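Local coordinates for putative acyl-CoA dehydrogenase (Burkholderia xenovorans, PDB 5JSC), which is a putative acyl-CoA dehydrogenase that carries bound flavin-adenine dinucleotide and is built from two helical domains around a middle beta domain, at residues S116-L121 / F251-R256; T129-R134 / R240-G245. All coordinates share one frame; numbering follows the deposited sequence.

Contact 1: residues S116-L121 / F251-R256; sequences SGAISL and FKLAMR
Leu253 pushes its isobutyl end against the helix turn that carries Ala118 and Leu121. Its CG lies anti to the backbone N (chi1 -172°), which swings the fork toward the other helix although the CB itself sets out obliquely. The two methyls then divide the work. CD1 meets Leu121 CB at 3.9 Å and CD2 comes up beside Ala118 CB, while the branch carbon CG sits 4.0 Å from that same Ala118 CB. Both methyls also lie against Ala118 O, so the fork packs on a carbonyl oxygen as well as on carbon. With alanine at the crossing point, the two CA atoms of Ala118 and Leu253 come within 6.3 Å of each other.

This is helix-on-helix packing between the N-terminal and C-terminal helical domains of the acyl-CoA dehydrogenase fold. The short segments of helices 103-122 and 250-286 approach to 9.4 Å at a steep 113°. Val188 of the middle domain also touches Ala118, and Thr257 and Ile260 carry the contact with Leu121 further along the second helix.

Toward the more exposed end, Leu121 and Arg256 cross obliquely. Leu121 CD1 lies against Arg256 CB, and CD2 reaches the guanidinium at NH2, 3.7 Å away. A bend at chi3 (61°) folds the arginine back, bringing Leu121 CB over one face of its guanidinium. A water at the edge of that group, in its plane, accepts from Arg256 NH2 at 2.9 Å and donates to Leu121 O at 2.6 Å.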
loop_
_atom_site.group_PDB
_atom_site.type_symbol
_atom_site.label_atom_id
_atom_site.label_comp_id
_atom_site.label_asym_id
_atom_site.label_seq_id
_atom_site.Cartn_x
_atom_site.Cartn_y
_atom_site.Cartn_z
ATOM N N SER C 116 14.990 -19.118 28.417
ATOM C CA SER C 116 15.920 -20.207 28.678
ATOM C C SER C 116 16.767 -20.583 27.473
ATOM O O SER C 116 17.682 -21.398 27.619
ATOM C CB SER C 116 15.169 -21.459 29.163
ATOM O OG SER C 116 14.365 -22.019 28.129
ATOM N N GLY C 117 16.490 -20.022 26.294
ATOM C CA GLY C 117 17.151 -20.495 25.088
ATOM C C GLY C 117 18.661 -20.355 25.132
ATOM O O GLY C 117 19.387 -21.207 24.614
ATOM N N ALA C 118 19.160 -19.269 25.734
ATOM C CA ALA C 118 20.606 -19.101 25.803
ATOM C C ALA C 118 21.244 -20.179 26.670
ATOM O O ALA C 118 22.414 -20.521 26.464
ATOM C CB ALA C 118 20.956 -17.700 26.318
ATOM N N ILE C 119 20.486 -20.736 27.620
ATOM C CA ILE C 119 20.997 -21.829 28.446
ATOM C C ILE C 119 20.979 -23.135 27.663
ATOM O O ILE C 119 21.932 -23.920 27.716
ATOM C CB ILE C 119 20.194 -21.933 29.760
ATOM C CG1 ILE C 119 20.215 -20.598 30.517
ATOM C CG2 ILE C 119 20.726 -23.059 30.654
ATOM C CD1 ILE C 119 19.332 -20.576 31.760
ATOM N N SER C 120 19.897 -23.398 26.920
ATOM C CA SER C 120 19.887 -24.558 26.029
ATOM C C SER C 120 21.056 -24.512 25.055
ATOM O O SER C 120 21.691 -25.539 24.784
ATOM C CB SER C 120 18.569 -24.631 25.250
ATOM O OG SER C 120 17.486 -25.017 26.077
ATOM N N LEU C 121 21.358 -23.324 24.524
ATOM C CA LEU C 121 22.397 -23.192 23.512
ATOM C C LEU C 121 23.793 -23.200 24.114
ATOM O O LEU C 121 24.705 -23.810 23.544
ATOM C CB LEU C 121 22.193 -21.903 22.714
ATOM C CG LEU C 121 21.037 -21.871 21.716
ATOM C CD1 LEU C 121 20.911 -20.476 21.102
ATOM C CD2 LEU C 121 21.230 -22.925 20.642
ATOM N N PHE C 251 27.377 -11.678 22.589
ATOM C CA PHE C 251 26.567 -11.095 21.520
ATOM C C PHE C 251 26.048 -12.176 20.582
ATOM O O PHE C 251 24.855 -12.211 20.257
ATOM C CB PHE C 251 27.382 -10.050 20.752
ATOM C CG PHE C 251 26.613 -9.349 19.669
ATOM C CD1 PHE C 251 25.886 -8.207 19.954
ATOM C CD2 PHE C 251 26.626 -9.822 18.368
ATOM C CE1 PHE C 251 25.166 -7.560 18.963
ATOM C CE2 PHE C 251 25.909 -9.180 17.375
ATOM C CZ PHE C 251 25.181 -8.042 17.674
ATOM N N LYS C 252 26.932 -13.074 20.143
ATOM C CA LYS C 252 26.498 -14.151 19.259
ATOM C C LYS C 252 25.487 -15.061 19.940
ATOM O O LYS C 252 24.563 -15.559 19.287
ATOM C CB LYS C 252 27.702 -14.961 18.779
ATOM C CG LYS C 252 28.493 -14.246 17.710
ATOM C CD LYS C 252 29.682 -15.067 17.264
ATOM C CE LYS C 252 30.545 -14.295 16.283
ATOM N NZ LYS C 252 31.822 -15.006 16.019
ATOM N N LEU C 253 25.635 -15.281 21.249
ATOM C CA LEU C 253 24.656 -16.092 21.965
ATOM C C LEU C 253 23.282 -15.428 21.961
ATOM O O LEU C 253 22.261 -16.089 21.720
ATOM C CB LEU C 253 25.138 -16.343 23.391
ATOM C CG LEU C 253 24.307 -17.339 24.196
ATOM C CD1 LEU C 253 24.216 -18.681 23.473
ATOM C CD2 LEU C 253 24.902 -17.516 25.586
ATOM N N ALA C 254 23.231 -14.116 22.206
ATOM C CA ALA C 254 21.960 -13.404 22.130
ATOM C C ALA C 254 21.359 -13.524 20.739
ATOM O O ALA C 254 20.164 -13.804 20.586
ATOM C CB ALA C 254 22.155 -11.927 22.486
ATOM N N MET C 255 22.179 -13.314 19.704
ATOM C CA MET C 255 21.667 -13.375 18.339
ATOM C C MET C 255 21.165 -14.769 17.996
ATOM O O MET C 255 20.133 -14.916 17.330
ATOM C CB MET C 255 22.747 -12.946 17.349
ATOM C CG MET C 255 23.200 -11.504 17.528
ATOM S SD MET C 255 21.845 -10.340 17.293
ATOM C CE MET C 255 21.587 -9.739 18.953
ATOM N N ARG C 256 21.896 -15.807 18.419
ATOM C CA ARG C 256 21.471 -17.170 18.117
ATOM C C ARG C 256 20.180 -17.523 18.841
ATOM O O ARG C 256 19.357 -18.282 18.312
ATOM C CB ARG C 256 22.569 -18.163 18.491
ATOM C CG ARG C 256 23.760 -18.143 17.540
ATOM C CD ARG C 256 24.900 -19.006 18.074
ATOM N NE ARG C 256 24.498 -20.403 18.224
ATOM C CZ ARG C 256 25.001 -21.239 19.131
ATOM N NH1 ARG C 256 25.926 -20.819 19.988
ATOM N NH2 ARG C 256 24.575 -22.492 19.188
HETATM O O HOH W 1 24.846 -24.696 21.064
#

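Contact 2: residues T129-R134 / R240-G245; sequences TRYLPR and RSQMLG
Tyr131 and Gln242 meet at their polar ends, the tyrosine hydroxyl receiving an N-H from the glutamine amide. The pair joins helix 125-136 of the N-terminal helical domain to the short 3-10 turn that leads into the short, weakly bonded strand 243-244, which pairs with strand 202-208 of the middle beta domain in this acyl-CoA dehydrogenase fold. The two side chains cross at about a right angle, with ring and amide planes turned 40° apart. Gln242 NE2 lies 2.9 Å from Tyr131 OH, and the N-H points at the oxygen with moderate straightness, 152° at the hydrogen. The hydroxyl lies close to the amide plane. Gln242 gets there by a bend at chi2, which turns the amide toward the helix although its CB leaves the backbone at a slant.

Tyr131 points its ring toward the 240-245 segment, and its neighbour Arg130 runs alongside in an extended chain. The arginine's CG lies 3.7 Å above one face of the ring, toward the rim, and Phe186 makes an edge-to-face pair with the same tyrosine. Asp208, on the adjoining strand 202-208, also holds Tyr131 OH: its OD1 hydrogen-bonds the hydroxyl while its OD2 forms a salt bridge with Arg130 NH2. The phenol oxygen of this buried tyrosine is therefore gripped by the carboxylate and by two N-H donors, which should fix the rotation of the C-O-H group. The second donor is Arg130 NE, 3.0 Å from Tyr131 OH, which it meets at the edge of the guanidinium, only 4° out of its plane.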
loop_
_atom_site.group_PDB
_atom_site.type_symbol
_atom_site.label_atom_id
_atom_site.label_comp_id
_atom_site.label_asym_id
_atom_site.label_seq_id
_atom_site.Cartn_x
_atom_site.Cartn_y
_atom_site.Cartn_z
ATOM N N THR C 129 21.545 -28.378 34.144
ATOM C CA THR C 129 20.884 -29.155 35.191
ATOM C C THR C 129 20.123 -28.257 36.158
ATOM O O THR C 129 19.028 -28.606 36.619
ATOM C CB THR C 129 21.923 -29.988 35.945
ATOM O OG1 THR C 129 22.551 -30.887 35.029
ATOM C CG2 THR C 129 21.283 -30.784 37.077
ATOM N N ARG C 130 20.693 -27.100 36.497
ATOM C CA ARG C 130 20.084 -26.267 37.525
ATOM C C ARG C 130 18.835 -25.564 37.013
ATOM O O ARG C 130 17.862 -25.415 37.757
ATOM C CB ARG C 130 21.099 -25.254 38.054
ATOM C CG ARG C 130 20.505 -24.210 39.003
ATOM C CD ARG C 130 21.591 -23.343 39.632
ATOM N NE ARG C 130 21.049 -22.179 40.331
ATOM C CZ ARG C 130 20.542 -22.201 41.562
ATOM N NH1 ARG C 130 20.496 -23.338 42.247
ATOM N NH2 ARG C 130 20.077 -21.087 42.109
ATOM N N TYR C 131 18.829 -25.131 35.754
ATOM C CA TYR C 131 17.761 -24.252 35.283
ATOM C C TYR C 131 16.767 -24.916 34.348
ATOM O O TYR C 131 15.569 -24.656 34.464
ATOM C CB TYR C 131 18.357 -23.010 34.592
ATOM C CG TYR C 131 19.106 -22.158 35.585
ATOM C CD1 TYR C 131 18.425 -21.306 36.445
ATOM C CD2 TYR C 131 20.489 -22.240 35.702
ATOM C CE1 TYR C 131 19.102 -20.547 37.384
ATOM C CE2 TYR C 131 21.175 -21.484 36.634
ATOM C CZ TYR C 131 20.475 -20.641 37.474
ATOM O OH TYR C 131 21.148 -19.882 38.400
ATOM N N LEU C 132 17.215 -25.772 33.428
ATOM C CA LEU C 132 16.298 -26.191 32.372
ATOM C C LEU C 132 15.176 -27.114 32.844
ATOM O O LEU C 132 14.049 -26.974 32.351
ATOM C CB LEU C 132 17.069 -26.844 31.226
ATOM C CG LEU C 132 17.973 -25.857 30.484
ATOM C CD1 LEU C 132 18.649 -26.562 29.307
ATOM C CD2 LEU C 132 17.212 -24.599 29.986
ATOM N N PRO C 133 15.402 -28.059 33.769
ATOM C CA PRO C 133 14.268 -28.896 34.192
ATOM C C PRO C 133 13.143 -28.099 34.822
ATOM O O PRO C 133 11.969 -28.431 34.616
ATOM C CB PRO C 133 14.910 -29.874 35.187
ATOM C CG PRO C 133 16.310 -29.970 34.732
ATOM C CD PRO C 133 16.668 -28.573 34.325
ATOM N N ARG C 134 13.474 -27.053 35.588
ATOM C CA ARG C 134 12.446 -26.233 36.220
ATOM C C ARG C 134 11.755 -25.325 35.209
ATOM O O ARG C 134 10.559 -25.046 35.346
ATOM C CB ARG C 134 13.052 -25.398 37.347
ATOM N N ARG C 240 31.480 -15.945 38.462
ATOM C CA ARG C 240 32.016 -16.241 37.137
ATOM C C ARG C 240 31.425 -17.526 36.574
ATOM O O ARG C 240 31.221 -17.643 35.360
ATOM C CB ARG C 240 33.546 -16.339 37.195
ATOM N N SER C 241 31.122 -18.494 37.442
ATOM C CA SER C 241 30.530 -19.754 37.017
ATOM C C SER C 241 29.111 -19.606 36.479
ATOM O O SER C 241 28.554 -20.591 35.981
ATOM C CB SER C 241 30.534 -20.738 38.186
ATOM O OG SER C 241 29.826 -20.202 39.288
ATOM N N GLN C 242 28.513 -18.417 36.572
ATOM C CA GLN C 242 27.201 -18.156 35.996
ATOM C C GLN C 242 27.280 -17.601 34.582
ATOM O O GLN C 242 26.235 -17.328 33.977
ATOM C CB GLN C 242 26.414 -17.177 36.877
ATOM C CG GLN C 242 25.934 -17.736 38.206
ATOM C CD GLN C 242 24.903 -18.835 38.040
ATOM O OE1 GLN C 242 25.244 -19.998 37.856
ATOM N NE2 GLN C 242 23.630 -18.464 38.093
ATOM N N MET C 243 28.480 -17.410 34.046
ATOM C CA MET C 243 28.603 -16.947 32.671
ATOM C C MET C 243 28.193 -18.050 31.708
ATOM O O MET C 243 28.558 -19.217 31.888
ATOM C CB MET C 243 30.037 -16.502 32.375
ATOM C CG MET C 243 30.209 -15.936 30.973
ATOM S SD MET C 243 31.883 -15.402 30.599
ATOM C CE MET C 243 32.033 -14.003 31.711
ATOM N N LEU C 244 27.401 -17.679 30.701
ATOM C CA LEU C 244 27.046 -18.578 29.611
ATOM C C LEU C 244 28.037 -18.385 28.474
ATOM O O LEU C 244 28.123 -17.295 27.896
ATOM C CB LEU C 244 25.623 -18.314 29.123
ATOM C CG LEU C 244 24.498 -18.589 30.110
ATOM C CD1 LEU C 244 23.165 -18.069 29.543
ATOM C CD2 LEU C 244 24.403 -20.084 30.406
ATOM N N GLY C 245 28.776 -19.440 28.150
ATOM C CA GLY C 245 29.760 -19.336 27.102
ATOM C C GLY C 245 31.005 -18.602 27.569
ATOM O O GLY C 245 31.195 -18.291 28.750
#

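How the contacts relate
The two contacts lie 12 Å apart, centre to centre, on the same side of the chain's centre. Along the chain, helix 103-122 of contact 1 is followed by helix 125-136 of contact 2; the beta strands come next, ending with strand 243-244 of contact 2, and then helix 250-286 of contact 1. The two contacts also touch directly: Leu132 packs on Ser116 and Ser120, Tyr131 on Ile119, and Leu253 CD2 lies 3.7 Å from Leu244 CB. Two successive helices of the N-terminal domain thus face the last strand of that sheet and the start of the C-terminal helices, so parts of all three domains meet at one junction.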